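Local coordinates for GARP domain-containing protein (Trypanosoma brucei brucei TREU927, PDB 6XZ6), which binds the host complement regulator factor H as a trypanosome surface receptor, an activity linked to increased transmission of the parasite to tsetse flies, at residues E11-L16 against K132-E137; A20-K25 against E149-A154; L28-R33 against R99-L104; S109-V114 against Q164-E169. All blocks are in the same frame, centred on the assembly; numbering follows the deposited sequence.

Contact 1: residues E11-L16 against K132-E137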
loop_
_atom_site.group_PDB
_atom_site.type_symbol
_atom_site.label_atom_id
_atom_site.label_comp_id
_atom_site.label_asym_id
_atom_site.label_seq_id
_atom_site.Cartn_x
_atom_site.Cartn_y
_atom_site.Cartn_z
ATOM N N GLU A 11 -24.486 2.803 -6.545
ATOM C CA GLU A 11 -23.707 1.601 -6.213
ATOM C C GLU A 11 -22.309 1.726 -6.784
ATOM O O GLU A 11 -21.346 1.440 -6.070
ATOM C CB GLU A 11 -24.405 0.295 -6.680
ATOM C CG GLU A 11 -25.371 -0.290 -5.653
ATOM C CD GLU A 11 -25.028 -0.112 -4.173
ATOM O OE1 GLU A 11 -25.742 0.659 -3.485
ATOM O OE2 GLU A 11 -24.038 -0.728 -3.705
ATOM N N GLN A 12 -22.201 2.228 -8.041
ATOM C CA GLN A 12 -20.929 2.474 -8.752
ATOM C C GLN A 12 -20.102 3.573 -8.102
ATOM O O GLN A 12 -18.890 3.440 -8.056
ATOM C CB GLN A 12 -21.164 2.854 -10.226
ATOM C CG GLN A 12 -21.642 1.720 -11.125
ATOM C CD GLN A 12 -22.184 2.225 -12.437
ATOM O OE1 GLN A 12 -21.988 3.383 -12.859
ATOM N NE2 GLN A 12 -22.883 1.355 -13.104
ATOM N N THR A 13 -20.735 4.684 -7.676
ATOM C CA THR A 13 -20.034 5.834 -7.079
ATOM C C THR A 13 -19.444 5.435 -5.712
ATOM O O THR A 13 -18.327 5.822 -5.411
ATOM C CB THR A 13 -20.937 7.089 -7.067
ATOM O OG1 THR A 13 -21.363 7.336 -8.398
ATOM C CG2 THR A 13 -20.215 8.337 -6.558
ATOM N N LYS A 14 -20.186 4.608 -4.931
ATOM C CA LYS A 14 -19.787 4.060 -3.645
ATOM C C LYS A 14 -18.548 3.170 -3.813
ATOM O O LYS A 14 -17.634 3.274 -3.013
ATOM C CB LYS A 14 -20.945 3.246 -3.046
ATOM C CG LYS A 14 -21.953 4.047 -2.219
ATOM C CD LYS A 14 -23.145 3.204 -1.887
ATOM C CE LYS A 14 -24.027 3.786 -0.812
ATOM N NZ LYS A 14 -25.186 2.887 -0.495
ATOM N N ALA A 15 -18.504 2.317 -4.865
ATOM C CA ALA A 15 -17.382 1.419 -5.183
ATOM C C ALA A 15 -16.118 2.185 -5.529
ATOM O O ALA A 15 -15.055 1.793 -5.078
ATOM C CB ALA A 15 -17.755 0.501 -6.313
ATOM N N LEU A 16 -16.226 3.289 -6.291
ATOM C CA LEU A 16 -15.122 4.206 -6.635
ATOM C C LEU A 16 -14.569 4.870 -5.372
ATOM O O LEU A 16 -13.367 4.980 -5.201
ATOM C CB LEU A 16 -15.608 5.309 -7.617
ATOM C CG LEU A 16 -15.958 4.907 -9.068
ATOM C CD1 LEU A 16 -16.397 6.100 -9.841
ATOM C CD2 LEU A 16 -14.764 4.317 -9.782
ATOM N N LYS A 132 -23.903 13.149 -6.200
ATOM C CA LYS A 132 -23.013 14.329 -6.203
ATOM C C LYS A 132 -22.510 14.586 -4.788
ATOM O O LYS A 132 -21.346 14.975 -4.628
ATOM C CB LYS A 132 -23.737 15.596 -6.673
ATOM C CG LYS A 132 -23.890 15.754 -8.154
ATOM C CD LYS A 132 -24.559 17.100 -8.431
ATOM C CE LYS A 132 -24.965 17.240 -9.884
ATOM N NZ LYS A 132 -26.114 18.174 -10.040
ATOM N N GLN A 133 -23.391 14.356 -3.761
ATOM C CA GLN A 133 -23.020 14.577 -2.358
ATOM C C GLN A 133 -22.026 13.550 -1.852
ATOM O O GLN A 133 -21.095 13.924 -1.137
ATOM C CB GLN A 133 -24.241 14.620 -1.453
ATOM C CG GLN A 133 -23.909 14.997 -0.030
ATOM C CD GLN A 133 -25.004 14.620 0.888
ATOM O OE1 GLN A 133 -25.218 13.449 1.202
ATOM N NE2 GLN A 133 -25.723 15.611 1.318
ATOM N N LEU A 134 -22.220 12.262 -2.223
ATOM C CA LEU A 134 -21.334 11.163 -1.831
ATOM C C LEU A 134 -19.926 11.370 -2.398
ATOM O O LEU A 134 -18.958 11.255 -1.650
ATOM C CB LEU A 134 -21.926 9.799 -2.232
ATOM C CG LEU A 134 -20.947 8.626 -2.273
ATOM C CD1 LEU A 134 -20.661 8.083 -0.902
ATOM C CD2 LEU A 134 -21.457 7.532 -3.150
ATOM N N ALA A 135 -19.827 11.717 -3.709
ATOM C CA ALA A 135 -18.571 11.974 -4.413
ATOM C C ALA A 135 -17.854 13.254 -3.907
ATOM O O ALA A 135 -16.620 13.275 -3.886
ATOM C CB ALA A 135 -18.821 12.059 -5.897
ATOM N N LYS A 136 -18.612 14.308 -3.501
ATOM C CA LYS A 136 -18.027 15.546 -2.966
ATOM C C LYS A 136 -17.404 15.307 -1.585
ATOM O O LYS A 136 -16.345 15.874 -1.301
ATOM C CB LYS A 136 -19.058 16.676 -2.873
ATOM C CG LYS A 136 -18.982 17.685 -4.020
ATOM C CD LYS A 136 -20.146 18.692 -3.967
ATOM C CE LYS A 136 -20.805 18.922 -5.316
ATOM N NZ LYS A 136 -22.281 19.089 -5.187
ATOM N N GLU A 137 -18.044 14.456 -0.743
ATOM C CA GLU A 137 -17.596 14.077 0.598
ATOM C C GLU A 137 -16.353 13.191 0.547
ATOM O O GLU A 137 -15.578 13.143 1.498
ATOM C CB GLU A 137 -18.707 13.305 1.311
ATOM C CG GLU A 137 -19.710 14.155 2.076
ATOM C CD GLU A 137 -21.030 13.463 2.394
ATOM O OE1 GLU A 137 -21.058 12.218 2.542
ATOM O OE2 GLU A 137 -22.050 14.180 2.500
#
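Leu-134 lays its CD2 methyl against Thr-13 and Lys-14, and this is where the contact is tightest. CD2 lies 3.7 Å from CG2 of Thr-13 and 3.6 Å from CG of Lys-14, so one methyl touches a beta-branched side chain and the CG methylene of a lysine at once. Leucine suits the place because its branch spreads far enough to bridge two helices whose short axes stay 9.9 Å apart. Thr-13 answers with its methyl: CG2 stands anti to the backbone N (chi1, measured to OG1, is -56°), which points it across the gap to Leu-134 and to CB of Ala-135 at 4.0 Å. The hydroxyl is thereby turned back along its own helix, where OG1 is hydrogen-bonded to the backbone O of Glu-9. The two helical segments run almost exactly parallel, at 4°, in the elongated all-helical bundle of this GARP-family protein, and the disulfide between Cys-17 and Cys-138 joins the same two parts of the chain one residue beyond each segment. Ala-135, small enough to sit between neighbours, also packs on Ala-122 of helix 67-125. The looser side belongs to Lys-14. Only its aliphatic base is used against Leu-134, the two side chains crossing at about a right angle; the extended chain then leads away into an exposed position, where NZ forms a long ion pair with OE1 of Glu-11, at 3.8 Å. On the same helix, Gln-12 turns to the bound ligand, its NE2 hydrogen-bonding to O of Glu-18 of the factor H chain.

Contact 2: residues A20-K25 against E149-A154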
loop_
_atom_site.group_PDB
_atom_site.type_symbol
_atom_site.label_atom_id
_atom_site.label_comp_id
_atom_site.label_asym_id
_atom_site.label_seq_id
_atom_site.Cartn_x
_atom_site.Cartn_y
_atom_site.Cartn_z
ATOM N N ALA A 20 -10.870 4.467 -3.824
ATOM C CA ALA A 20 -10.080 5.715 -3.714
ATOM C C ALA A 20 -9.521 5.946 -2.312
ATOM O O ALA A 20 -8.370 6.371 -2.175
ATOM C CB ALA A 20 -10.917 6.908 -4.132
ATOM N N LYS A 21 -10.349 5.668 -1.279
ATOM C CA LYS A 21 -10.039 5.789 0.150
ATOM C C LYS A 21 -8.909 4.838 0.564
ATOM O O LYS A 21 -8.062 5.219 1.366
ATOM C CB LYS A 21 -11.290 5.520 0.979
ATOM C CG LYS A 21 -12.253 6.696 1.089
ATOM C CD LYS A 21 -13.527 6.282 1.846
ATOM C CE LYS A 21 -13.324 6.091 3.326
ATOM N NZ LYS A 21 -14.604 5.973 4.074
ATOM N N GLN A 22 -8.877 3.625 -0.003
ATOM C CA GLN A 22 -7.826 2.616 0.236
ATOM C C GLN A 22 -6.510 3.024 -0.416
ATOM O O GLN A 22 -5.448 2.818 0.169
ATOM C CB GLN A 22 -8.243 1.265 -0.340
ATOM C CG GLN A 22 -9.395 0.636 0.403
ATOM C CD GLN A 22 -9.828 -0.651 -0.232
ATOM O OE1 GLN A 22 -9.517 -0.972 -1.397
ATOM N NE2 GLN A 22 -10.550 -1.420 0.532
ATOM N N LEU A 23 -6.576 3.581 -1.640
ATOM C CA LEU A 23 -5.399 4.033 -2.392
ATOM C C LEU A 23 -4.721 5.252 -1.759
ATOM O O LEU A 23 -3.514 5.384 -1.847
ATOM C CB LEU A 23 -5.731 4.257 -3.895
ATOM C CG LEU A 23 -6.252 2.994 -4.671
ATOM C CD1 LEU A 23 -6.698 3.345 -6.021
ATOM C CD2 LEU A 23 -5.200 1.928 -4.784
ATOM N N ARG A 24 -5.459 6.098 -1.059
ATOM C CA ARG A 24 -4.873 7.245 -0.363
ATOM C C ARG A 24 -4.223 6.821 0.962
ATOM O O ARG A 24 -3.263 7.455 1.387
ATOM C CB ARG A 24 -5.929 8.323 -0.142
ATOM C CG ARG A 24 -6.486 8.846 -1.446
ATOM C CD ARG A 24 -7.761 9.587 -1.195
ATOM N NE ARG A 24 -8.381 10.082 -2.425
ATOM C CZ ARG A 24 -9.653 10.450 -2.527
ATOM N NH1 ARG A 24 -10.471 10.353 -1.482
ATOM N NH2 ARG A 24 -10.128 10.886 -3.677
ATOM N N LYS A 25 -4.728 5.737 1.596
ATOM C CA LYS A 25 -4.205 5.159 2.836
ATOM C C LYS A 25 -2.944 4.366 2.621
ATOM O O LYS A 25 -2.060 4.476 3.459
ATOM C CB LYS A 25 -5.265 4.311 3.576
ATOM C CG LYS A 25 -4.870 3.771 4.963
ATOM C CD LYS A 25 -4.453 4.882 5.938
ATOM C CE LYS A 25 -4.364 4.427 7.358
ATOM N NZ LYS A 25 -3.504 5.339 8.157
ATOM N N GLU A 149 -7.436 -8.426 2.337
ATOM C CA GLU A 149 -8.819 -8.860 2.095
ATOM C C GLU A 149 -9.732 -7.690 1.720
ATOM O O GLU A 149 -10.634 -7.876 0.899
ATOM C CB GLU A 149 -9.407 -9.615 3.314
ATOM C CG GLU A 149 -8.441 -10.561 4.037
ATOM C CD GLU A 149 -7.562 -9.943 5.121
ATOM O OE1 GLU A 149 -8.121 -9.467 6.139
ATOM O OE2 GLU A 149 -6.317 -9.938 4.956
ATOM N N ALA A 150 -9.529 -6.501 2.333
ATOM C CA ALA A 150 -10.324 -5.299 2.037
ATOM C C ALA A 150 -9.982 -4.789 0.649
ATOM O O ALA A 150 -10.870 -4.348 -0.074
ATOM C CB ALA A 150 -10.056 -4.210 3.063
ATOM N N LEU A 151 -8.702 -4.858 0.272
ATOM C CA LEU A 151 -8.226 -4.451 -1.040
ATOM C C LEU A 151 -8.884 -5.282 -2.155
ATOM O O LEU A 151 -9.394 -4.681 -3.095
ATOM C CB LEU A 151 -6.691 -4.555 -1.081
ATOM C CG LEU A 151 -5.907 -3.686 -2.047
ATOM C CD1 LEU A 151 -6.210 -2.204 -1.869
ATOM C CD2 LEU A 151 -4.455 -3.879 -1.812
ATOM N N THR A 152 -8.929 -6.635 -2.048
ATOM C CA THR A 152 -9.516 -7.528 -3.067
ATOM C C THR A 152 -11.039 -7.452 -3.095
ATOM O O THR A 152 -11.633 -7.546 -4.173
ATOM C CB THR A 152 -9.030 -8.992 -2.932
ATOM O OG1 THR A 152 -9.382 -9.512 -1.648
ATOM C CG2 THR A 152 -7.555 -9.150 -3.135
ATOM N N ARG A 153 -11.679 -7.315 -1.919
ATOM C CA ARG A 153 -13.142 -7.218 -1.808
ATOM C C ARG A 153 -13.657 -6.002 -2.586
ATOM O O ARG A 153 -14.555 -6.136 -3.424
ATOM C CB ARG A 153 -13.556 -7.139 -0.347
ATOM C CG ARG A 153 -14.987 -7.568 -0.078
ATOM C CD ARG A 153 -15.516 -7.080 1.256
ATOM N NE ARG A 153 -15.207 -5.667 1.444
ATOM C CZ ARG A 153 -14.487 -5.197 2.449
ATOM N NH1 ARG A 153 -14.053 -6.014 3.402
ATOM N NH2 ARG A 153 -14.202 -3.904 2.518
ATOM N N ALA A 154 -13.030 -4.844 -2.369
ATOM C CA ALA A 154 -13.369 -3.608 -3.040
ATOM C C ALA A 154 -13.059 -3.690 -4.559
ATOM O O ALA A 154 -13.784 -3.084 -5.365
ATOM C CB ALA A 154 -12.623 -2.458 -2.388
HETATM O O HOH W 1 -9.572 -2.130 -3.928
#
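Gln-22 reaches from helix 4-61 to the backbone of Ala-150 on helix 148-161, the segments 20-25 and 149-154 crossing roughly antiparallel (signed angle -146°) within the helical bundle. Its CG stands anti to the carbonyl carbon (chi1 -69°) and the chain runs straight out beyond it, so the side chain carries its carboxamide across between segment axes 10.7 Å apart. A glutamine fits this buried gap well: its methylenes give it length, and its uncharged amide can both donate and accept. NE2 donates to O of Ala-150 at 3.0 Å, along a fairly direct N-H path, but comes from above the carbonyl plane. That oxygen already accepts the helical bond from N of Ala-154 on the opposite face of the plane, and the glutamine adds a second grip without displacing it. Alanines at 150 and 154 leave room for the amide; CB of Ala-154 lies 3.6 Å from OE1 of Gln-22. Leu-151, its CG anti to the backbone N, brings CD1 to the same oxygen of Gln-22, also at 3.6 Å. The other end of the amide is tied down by an ordered water, which donates to OE1 of Gln-22 at 2.8 Å and to O of Leu-151 at 2.7 Å.

Contact 3: residues L28-R33 against R99-L104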
loop_
_atom_site.group_PDB
_atom_site.type_symbol
_atom_site.label_atom_id
_atom_site.label_comp_id
_atom_site.label_asym_id
_atom_site.label_seq_id
_atom_site.Cartn_x
_atom_site.Cartn_y
_atom_site.Cartn_z
ATOM N N LEU A 28 0.596 5.992 3.282
ATOM C CA LEU A 28 0.710 6.375 4.685
ATOM C C LEU A 28 1.054 5.125 5.511
ATOM O O LEU A 28 1.921 5.159 6.365
ATOM C CB LEU A 28 -0.599 7.021 5.166
ATOM C CG LEU A 28 -1.333 8.000 4.223
ATOM C CD1 LEU A 28 -2.696 8.377 4.801
ATOM C CD2 LEU A 28 -0.520 9.238 3.968
ATOM N N LEU A 29 0.418 4.013 5.199
ATOM C CA LEU A 29 0.619 2.691 5.778
ATOM C C LEU A 29 2.041 2.167 5.459
ATOM O O LEU A 29 2.736 1.772 6.382
ATOM C CB LEU A 29 -0.444 1.790 5.150
ATOM C CG LEU A 29 -0.687 0.434 5.721
ATOM C CD1 LEU A 29 -2.147 0.053 5.530
ATOM C CD2 LEU A 29 0.205 -0.592 5.041
ATOM N N THR A 30 2.483 2.189 4.181
ATOM C CA THR A 30 3.820 1.725 3.783
ATOM C C THR A 30 4.906 2.504 4.496
ATOM O O THR A 30 5.921 1.917 4.821
ATOM C CB THR A 30 4.052 1.763 2.256
ATOM O OG1 THR A 30 3.991 3.113 1.792
ATOM C CG2 THR A 30 3.102 0.879 1.475
ATOM N N GLU A 31 4.706 3.814 4.731
ATOM C CA GLU A 31 5.659 4.686 5.430
ATOM C C GLU A 31 5.794 4.309 6.904
ATOM O O GLU A 31 6.898 4.354 7.440
ATOM C CB GLU A 31 5.221 6.134 5.305
ATOM C CG GLU A 31 6.322 7.147 5.513
ATOM C CD GLU A 31 5.818 8.571 5.400
ATOM O OE1 GLU A 31 6.111 9.221 4.371
ATOM O OE2 GLU A 31 5.116 9.030 6.330
ATOM N N GLU A 32 4.674 3.930 7.566
ATOM C CA GLU A 32 4.676 3.504 8.969
ATOM C C GLU A 32 5.486 2.212 9.103
ATOM O O GLU A 32 6.297 2.090 10.020
ATOM C CB GLU A 32 3.246 3.346 9.484
ATOM C CG GLU A 32 2.497 4.668 9.525
ATOM C CD GLU A 32 1.231 4.723 10.358
ATOM O OE1 GLU A 32 0.127 4.539 9.790
ATOM O OE2 GLU A 32 1.348 4.994 11.575
ATOM N N ARG A 33 5.304 1.275 8.143
ATOM C CA ARG A 33 6.005 -0.004 8.067
ATOM C C ARG A 33 7.496 0.174 7.804
ATOM O O ARG A 33 8.304 -0.483 8.458
ATOM C CB ARG A 33 5.357 -0.908 7.016
ATOM C CG ARG A 33 3.885 -1.274 7.328
ATOM C CD ARG A 33 3.707 -2.022 8.632
ATOM N NE ARG A 33 2.428 -1.662 9.243
ATOM C CZ ARG A 33 1.946 -2.189 10.370
ATOM N NH1 ARG A 33 0.767 -1.801 10.839
ATOM N NH2 ARG A 33 2.624 -3.135 11.019
ATOM N N ARG A 99 11.190 -2.953 -0.408
ATOM C CA ARG A 99 10.847 -3.539 -1.689
ATOM C C ARG A 99 9.329 -3.685 -1.910
ATOM O O ARG A 99 8.860 -3.369 -3.002
ATOM C CB ARG A 99 11.566 -4.877 -1.810
ATOM C CG ARG A 99 11.323 -5.580 -3.100
ATOM C CD ARG A 99 11.776 -6.996 -2.944
ATOM N NE ARG A 99 10.810 -7.891 -3.563
ATOM C CZ ARG A 99 10.603 -9.139 -3.179
ATOM N NH1 ARG A 99 11.307 -9.659 -2.186
ATOM N NH2 ARG A 99 9.697 -9.885 -3.793
ATOM N N PHE A 100 8.576 -4.182 -0.915
ATOM C CA PHE A 100 7.126 -4.325 -1.006
ATOM C C PHE A 100 6.399 -3.001 -0.922
ATOM O O PHE A 100 5.371 -2.840 -1.571
ATOM C CB PHE A 100 6.599 -5.324 0.021
ATOM C CG PHE A 100 7.101 -6.724 -0.259
ATOM C CD1 PHE A 100 6.821 -7.353 -1.469
ATOM C CD2 PHE A 100 7.882 -7.400 0.676
ATOM C CE1 PHE A 100 7.314 -8.625 -1.741
ATOM C CE2 PHE A 100 8.369 -8.682 0.407
ATOM C CZ PHE A 100 8.070 -9.288 -0.796
ATOM N N ALA A 101 6.945 -2.050 -0.134
ATOM C CA ALA A 101 6.481 -0.671 0.023
ATOM C C ALA A 101 6.617 0.028 -1.333
ATOM O O ALA A 101 5.671 0.660 -1.775
ATOM C CB ALA A 101 7.310 0.043 1.070
ATOM N N ARG A 102 7.736 -0.174 -2.043
ATOM C CA ARG A 102 7.964 0.387 -3.374
ATOM C C ARG A 102 6.929 -0.113 -4.379
ATOM O O ARG A 102 6.433 0.668 -5.187
ATOM C CB ARG A 102 9.373 0.051 -3.865
ATOM C CG ARG A 102 9.844 0.966 -4.988
ATOM C CD ARG A 102 11.285 0.801 -5.387
ATOM N NE ARG A 102 11.667 -0.569 -5.716
ATOM C CZ ARG A 102 12.412 -1.340 -4.935
ATOM N NH1 ARG A 102 12.823 -0.898 -3.746
ATOM N NH2 ARG A 102 12.756 -2.560 -5.332
ATOM N N ALA A 103 6.627 -1.414 -4.339
ATOM C CA ALA A 103 5.680 -2.094 -5.217
ATOM C C ALA A 103 4.284 -1.522 -5.026
ATOM O O ALA A 103 3.591 -1.223 -5.998
ATOM C CB ALA A 103 5.684 -3.576 -4.891
ATOM N N LEU A 104 3.895 -1.338 -3.756
ATOM C CA LEU A 104 2.597 -0.803 -3.358
ATOM C C LEU A 104 2.469 0.676 -3.668
ATOM O O LEU A 104 1.379 1.151 -3.968
ATOM C CB LEU A 104 2.366 -1.069 -1.880
ATOM C CG LEU A 104 1.992 -2.509 -1.510
ATOM C CD1 LEU A 104 2.155 -2.715 -0.023
ATOM C CD2 LEU A 104 0.574 -2.853 -1.972
#
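Thr-30 meets Ala-101 and Leu-104 where helix 4-61 and helix 67-125 come close, the CA atoms of Thr-30 and Ala-101 being 5.2 Å apart. Such an approach suits short side chains, and the threonine can be followed from its root outward. CB of Thr-30 rests against CB of Ala-101 at 3.9 Å, the alanine methyl being just the size that lets the backbones draw together. From there the chain divides. The methyl branch, CG2, passes over CA of Ala-101 at 4.0 Å and on to Leu-104, touching its CB at 3.9 Å and its CD1 at 4.0 Å; threonine and leucine thus meet obliquely, in purely apolar contact. The hydroxyl branch takes the crowded position between backbone N and carbonyl carbon (chi1 64°). There OG1 is hydrogen-bonded both to O of Pro-27, a turn back in its own helix, and to OD1 of Asp-105, next after Leu-104 on the other helix. A threonine is apt for this buried spot because its methyl packs while its hydroxyl finds partners on both helices. Helix 165-208 completes the three-helix packing: Leu-29 leans on its Leu-181, and Phe-100 and Ala-103 from helix 67-125 touch its Lys-180.

Contact 4: residues S109-V114 against Q164-E169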
loop_
_atom_site.group_PDB
_atom_site.type_symbol
_atom_site.label_atom_id
_atom_site.label_comp_id
_atom_site.label_asym_id
_atom_site.label_seq_id
_atom_site.Cartn_x
_atom_site.Cartn_y
_atom_site.Cartn_z
ATOM N N SER A 109 0.203 4.898 -7.137
ATOM C CA SER A 109 0.529 5.927 -8.119
ATOM C C SER A 109 -0.206 5.713 -9.442
ATOM O O SER A 109 -0.698 6.669 -10.024
ATOM C CB SER A 109 2.035 6.003 -8.330
ATOM O OG SER A 109 2.308 6.603 -9.582
ATOM N N GLU A 110 -0.320 4.466 -9.881
ATOM C CA GLU A 110 -0.980 4.071 -11.128
ATOM C C GLU A 110 -2.467 4.380 -11.153
ATOM O O GLU A 110 -2.994 4.701 -12.228
ATOM C CB GLU A 110 -0.794 2.560 -11.359
ATOM C CG GLU A 110 -0.873 2.130 -12.816
ATOM C CD GLU A 110 -0.977 0.633 -13.056
ATOM O OE1 GLU A 110 -0.648 -0.155 -12.137
ATOM O OE2 GLU A 110 -1.423 0.241 -14.159
ATOM N N TYR A 111 -3.150 4.254 -9.986
ATOM C CA TYR A 111 -4.607 4.390 -9.909
ATOM C C TYR A 111 -5.195 5.536 -9.094
ATOM O O TYR A 111 -6.349 5.862 -9.352
ATOM C CB TYR A 111 -5.211 3.077 -9.386
ATOM C CG TYR A 111 -5.037 1.922 -10.342
ATOM C CD1 TYR A 111 -5.854 1.790 -11.462
ATOM C CD2 TYR A 111 -4.045 0.971 -10.143
ATOM C CE1 TYR A 111 -5.701 0.729 -12.351
ATOM C CE2 TYR A 111 -3.851 -0.067 -11.051
ATOM C CZ TYR A 111 -4.685 -0.182 -12.156
ATOM O OH TYR A 111 -4.547 -1.215 -13.044
ATOM N N GLU A 112 -4.486 6.109 -8.102
ATOM C CA GLU A 112 -5.128 7.113 -7.239
ATOM C C GLU A 112 -5.722 8.315 -7.999
ATOM O O GLU A 112 -6.861 8.681 -7.708
ATOM C CB GLU A 112 -4.225 7.578 -6.092
ATOM C CG GLU A 112 -4.969 8.257 -4.945
ATOM C CD GLU A 112 -5.309 9.724 -5.115
ATOM O OE1 GLU A 112 -6.265 10.191 -4.457
ATOM O OE2 GLU A 112 -4.625 10.409 -5.910
ATOM N N SER A 113 -4.983 8.910 -8.948
ATOM C CA SER A 113 -5.439 10.076 -9.716
ATOM C C SER A 113 -6.640 9.765 -10.636
ATOM O O SER A 113 -7.453 10.658 -10.949
ATOM C CB SER A 113 -4.290 10.637 -10.542
ATOM O OG SER A 113 -3.700 9.574 -11.275
ATOM N N VAL A 114 -6.724 8.499 -11.080
ATOM C CA VAL A 114 -7.797 8.024 -11.942
ATOM C C VAL A 114 -9.097 7.967 -11.120
ATOM O O VAL A 114 -10.062 8.624 -11.497
ATOM C CB VAL A 114 -7.436 6.682 -12.671
ATOM C CG1 VAL A 114 -8.638 6.105 -13.435
ATOM C CG2 VAL A 114 -6.240 6.876 -13.609
ATOM N N GLN A 164 -16.291 -2.402 -17.961
ATOM C CA GLN A 164 -15.124 -1.835 -18.617
ATOM C C GLN A 164 -13.889 -2.609 -18.245
ATOM O O GLN A 164 -13.772 -3.053 -17.100
ATOM C CB GLN A 164 -14.946 -0.372 -18.225
ATOM C CG GLN A 164 -15.893 0.559 -18.931
ATOM C CD GLN A 164 -15.697 1.936 -18.411
ATOM O OE1 GLN A 164 -14.903 2.695 -18.974
ATOM N NE2 GLN A 164 -16.403 2.281 -17.318
ATOM N N ASP A 165 -12.972 -2.781 -19.228
ATOM C CA ASP A 165 -11.718 -3.507 -19.069
ATOM C C ASP A 165 -10.883 -2.949 -17.918
ATOM O O ASP A 165 -10.218 -3.710 -17.229
ATOM C CB ASP A 165 -10.922 -3.480 -20.384
ATOM C CG ASP A 165 -11.208 -4.623 -21.358
ATOM O OD1 ASP A 165 -11.946 -5.571 -20.969
ATOM O OD2 ASP A 165 -10.669 -4.582 -22.518
ATOM N N PHE A 166 -10.931 -1.631 -17.698
ATOM C CA PHE A 166 -10.196 -0.954 -16.635
ATOM C C PHE A 166 -10.425 -1.554 -15.250
ATOM O O PHE A 166 -9.475 -1.718 -14.486
ATOM C CB PHE A 166 -10.529 0.544 -16.629
ATOM C CG PHE A 166 -9.901 1.289 -15.472
ATOM C CD1 PHE A 166 -10.624 1.542 -14.310
ATOM C CD2 PHE A 166 -8.573 1.708 -15.533
ATOM C CE1 PHE A 166 -10.043 2.227 -13.239
ATOM C CE2 PHE A 166 -7.993 2.384 -14.458
ATOM C CZ PHE A 166 -8.732 2.628 -13.313
ATOM N N ALA A 167 -11.696 -1.830 -14.918
ATOM C CA ALA A 167 -12.131 -2.429 -13.657
ATOM C C ALA A 167 -11.596 -3.852 -13.510
ATOM O O ALA A 167 -11.232 -4.242 -12.409
ATOM C CB ALA A 167 -13.637 -2.413 -13.589
ATOM N N GLU A 168 -11.487 -4.604 -14.610
ATOM C CA GLU A 168 -10.915 -5.957 -14.635
ATOM C C GLU A 168 -9.404 -5.890 -14.445
ATOM O O GLU A 168 -8.861 -6.665 -13.661
ATOM C CB GLU A 168 -11.285 -6.702 -15.942
ATOM C CG GLU A 168 -10.713 -8.102 -16.066
ATOM C CD GLU A 168 -11.168 -9.171 -15.090
ATOM O OE1 GLU A 168 -12.286 -9.052 -14.545
ATOM O OE2 GLU A 168 -10.414 -10.148 -14.888
ATOM N N GLU A 169 -8.723 -4.936 -15.124
ATOM C CA GLU A 169 -7.281 -4.739 -14.969
ATOM C C GLU A 169 -6.974 -4.211 -13.559
ATOM O O GLU A 169 -5.995 -4.645 -12.977
ATOM C CB GLU A 169 -6.721 -3.877 -16.095
ATOM C CG GLU A 169 -5.258 -3.485 -15.980
ATOM C CD GLU A 169 -5.007 -2.104 -16.560
ATOM O OE1 GLU A 169 -5.394 -1.093 -15.921
ATOM O OE2 GLU A 169 -4.460 -2.041 -17.684
#
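Phe-166 holds its CG anti to the backbone N (chi1 175°), which carries the ring across to Tyr-111 and Val-114, while Tyr-111, with CG anti to the carbonyl carbon (chi1 -66°), extends past it in the opposite direction. The axes of the short segments are 12.9 Å apart, a gap that suits large aromatic side chains. The rings meet obliquely, centroids 5.5 Å apart and planes at 59°, with CZ of Phe-166 reaching CD1 of Tyr-111 at 3.5 Å. Val-114 and Phe-166 point at each other, CG1 of Val-114 meeting CZ of Phe-166 at 3.5 Å; the compact valine branch fills in beside the phenyl group. Tyrosine suits the place because its ring packs while its hydroxyl reaches a polar partner: Tyr-111 OH donates to OE1 of Glu-169 at 3.0 Å, from above the carboxylate plane. This bond would be expected to ease the closeness of a second carboxylate, Glu-110, whose OE2 lies 4.5 Å from OE1 of Glu-169. The other oxygen, OE2 of Glu-169, forms a salt bridge with Lys-33 of the factor H chain, so Tyr-111 probably steadies a carboxylate that binds the ligand. The contact joins helix 67-125 to the start of helix 165-208, whose Tyr-170 meets Tyr-111 edge-to-face, and Leu-23 of helix 4-61 packs on the same tyrosine.

All four contacts lie in the all-helical body of one chain, and helix 4-61 serves contacts 1, 2 and 3 in turn along its length. Centres of contacts 1 and 2 are 15 Å apart, those of 2 and 3 about 14 Å, and those of 1 and 3 about 27 Å, which traces the elongated bundle. Along the chain, contact 3 is nested inside the loops closed by contacts 1 and 2, while contact 4 crosses both of these. Contact 4, about 13 Å from contact 2 between centres, is linked to it by the salt bridge from Arg-24 to Glu-112. Factor H touches residues of contacts 1 and 4, so the ligand meets the bundle at the end where contacts 1 and 4 lie.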